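PDB 2WW2: alpha-1,2-mannosidase from Bacteroides thetaiotaomicron, which probably hydrolyses alpha-mannosidic linkages, with inversion at the anomeric carbon, as a calcium-dependent member of glycoside hydrolase family 92. Local coordinates for residues R482-P487 with W493-K498. Sequence-based numbering, arbitrary orientation.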
# COMPACT_ATOMS: atom_id res chain seq x y z
N ARG A 482 -8.71 11.66 -27.53
CA ARG A 482 -8.98 12.92 -26.84
C ARG A 482 -10.38 12.99 -26.23
O ARG A 482 -10.63 13.76 -25.31
CB ARG A 482 -8.77 14.12 -27.77
CG ARG A 482 -7.37 14.24 -28.38
CD ARG A 482 -7.30 15.54 -29.21
NE ARG A 482 -6.09 15.71 -30.01
CZ ARG A 482 -4.92 16.21 -29.56
NH1 ARG A 482 -4.76 16.57 -28.29
NH2 ARG A 482 -3.91 16.36 -30.41
N ASN A 483 -11.30 12.20 -26.77
CA ASN A 483 -12.68 12.30 -26.38
C ASN A 483 -12.92 11.70 -24.99
O ASN A 483 -13.98 11.90 -24.41
CB ASN A 483 -13.58 11.60 -27.41
CG ASN A 483 -13.64 12.35 -28.73
OD1 ASN A 483 -13.59 13.58 -28.75
ND2 ASN A 483 -13.74 11.61 -29.83
N LEU A 484 -11.94 10.97 -24.46
CA LEU A 484 -12.10 10.38 -23.13
C LEU A 484 -11.14 10.94 -22.07
O LEU A 484 -11.15 10.51 -20.92
CB LEU A 484 -12.00 8.85 -23.20
CG LEU A 484 -13.15 8.20 -23.98
CD1 LEU A 484 -12.97 6.68 -24.04
CD2 LEU A 484 -14.50 8.58 -23.40
N TYR A 485 -10.33 11.91 -22.46
CA TYR A 485 -9.47 12.58 -21.51
C TYR A 485 -10.30 13.55 -20.66
O TYR A 485 -10.97 14.44 -21.18
CB TYR A 485 -8.34 13.31 -22.24
CG TYR A 485 -7.28 13.84 -21.31
CD1 TYR A 485 -6.27 13.02 -20.85
CD2 TYR A 485 -7.31 15.17 -20.88
CE1 TYR A 485 -5.30 13.50 -20.00
CE2 TYR A 485 -6.34 15.66 -20.02
CZ TYR A 485 -5.34 14.82 -19.58
OH TYR A 485 -4.36 15.28 -18.74
N TYR A 486 -10.28 13.34 -19.34
CA TYR A 486 -11.15 14.08 -18.40
C TYR A 486 -10.36 15.29 -17.92
O TYR A 486 -9.51 15.15 -17.04
CB TYR A 486 -11.46 13.17 -17.21
CG TYR A 486 -12.71 13.50 -16.42
CD1 TYR A 486 -13.28 14.77 -16.46
CD2 TYR A 486 -13.32 12.54 -15.61
CE1 TYR A 486 -14.45 15.06 -15.71
CE2 TYR A 486 -14.47 12.82 -14.87
CZ TYR A 486 -15.02 14.07 -14.93
OH TYR A 486 -16.16 14.32 -14.18
N PRO A 487 -10.62 16.48 -18.50
CA PRO A 487 -9.68 17.58 -18.24
C PRO A 487 -9.57 17.97 -16.77
O PRO A 487 -8.46 18.20 -16.29
CB PRO A 487 -10.22 18.75 -19.09
CG PRO A 487 -11.31 18.17 -19.95
CD PRO A 487 -11.77 16.88 -19.32
N TRP A 493 -10.89 8.63 -18.77
CA TRP A 493 -12.00 8.12 -17.95
C TRP A 493 -13.03 7.56 -18.92
O TRP A 493 -12.66 7.07 -19.99
CB TRP A 493 -12.56 9.24 -17.07
CG TRP A 493 -13.45 8.84 -15.93
CD1 TRP A 493 -14.65 9.40 -15.61
CD2 TRP A 493 -13.19 7.85 -14.92
NE1 TRP A 493 -15.17 8.81 -14.49
CE2 TRP A 493 -14.30 7.85 -14.04
CE3 TRP A 493 -12.15 6.94 -14.69
CZ2 TRP A 493 -14.39 6.99 -12.94
CZ3 TRP A 493 -12.24 6.08 -13.58
CH2 TRP A 493 -13.36 6.12 -12.73
N THR A 494 -14.31 7.62 -18.57
CA THR A 494 -15.34 7.01 -19.39
C THR A 494 -16.62 7.84 -19.35
O THR A 494 -16.87 8.56 -18.37
CB THR A 494 -15.65 5.58 -18.94
OG1 THR A 494 -16.61 4.99 -19.83
CG2 THR A 494 -16.23 5.57 -17.51
N LYS A 495 -17.42 7.75 -20.42
CA LYS A 495 -18.73 8.40 -20.47
C LYS A 495 -19.78 7.38 -20.90
O LYS A 495 -19.45 6.42 -21.59
CB LYS A 495 -18.74 9.52 -21.53
CG LYS A 495 -17.85 10.72 -21.28
CD LYS A 495 -17.75 11.54 -22.56
CE LYS A 495 -16.99 12.83 -22.35
NZ LYS A 495 -16.53 13.42 -23.67
N ASP A 496 -21.03 7.59 -20.50
CA ASP A 496 -22.13 6.76 -21.01
C ASP A 496 -22.55 7.24 -22.41
O ASP A 496 -21.93 8.14 -22.96
CB ASP A 496 -23.31 6.74 -20.03
CG ASP A 496 -23.98 8.09 -19.88
OD1 ASP A 496 -23.75 8.99 -20.73
OD2 ASP A 496 -24.76 8.26 -18.91
N ALA A 497 -23.57 6.63 -22.99
CA ALA A 497 -23.97 6.98 -24.36
C ALA A 497 -24.55 8.39 -24.46
O ALA A 497 -24.68 8.94 -25.56
CB ALA A 497 -24.96 5.93 -24.92
N LYS A 498 -24.89 8.98 -23.32
CA LYS A 498 -25.42 10.34 -23.31
C LYS A 498 -24.35 11.39 -23.03
O LYS A 498 -24.64 12.58 -22.95
CB LYS A 498 -26.56 10.47 -22.31
CG LYS A 498 -27.81 9.72 -22.73
CD LYS A 498 -29.07 10.42 -22.24
CE LYS A 498 -29.39 10.13 -20.77
NZ LYS A 498 -29.92 8.75 -20.55
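W493 meets L484 and Y486 at the base of a small antiparallel hairpin, strands 485-486 and 491-492, within the family 92 catalytic domain. One backbone bond continues the pairing just beyond the second strand: W493 N gives its hydrogen to L484 O at 2.9 Å, with an N-H...O angle of 157°. Beside it, the L484 side chain lies near the W493 carbonyl, CB standing 3.7 Å from W493 O, while that oxygen accepts a hydrogen bond from T445 on helix 444-465, a helix that L484 also touches.

The Y486 and W493 side chains run alongside each other in the same direction, both with CG anti to the backbone N. Their closest atoms are Y486 CD2 and W493 CD1, 3.4 Å apart. The phenol ring and the five-membered ring are inclined by only 27°, yet their centroids are 5.3 Å apart, so this is a strongly slid pair with little overlap. The indole is further fixed by NE1, bonded to R502 O, whereas the true stacking partner of Y486 is W501.

K495 reaches across to the 3-10 turn 482-483, its chain extended beyond CG, and forms a cation-pi contact with W501. A methionine here would probably leave N483 O without its ammonium donor and the W501 ring without its cation. In the deposited arrangement K495 NZ lies in the carbonyl plane of N483, 3.1 Å from N483 O, with a C=O...N angle of 156°.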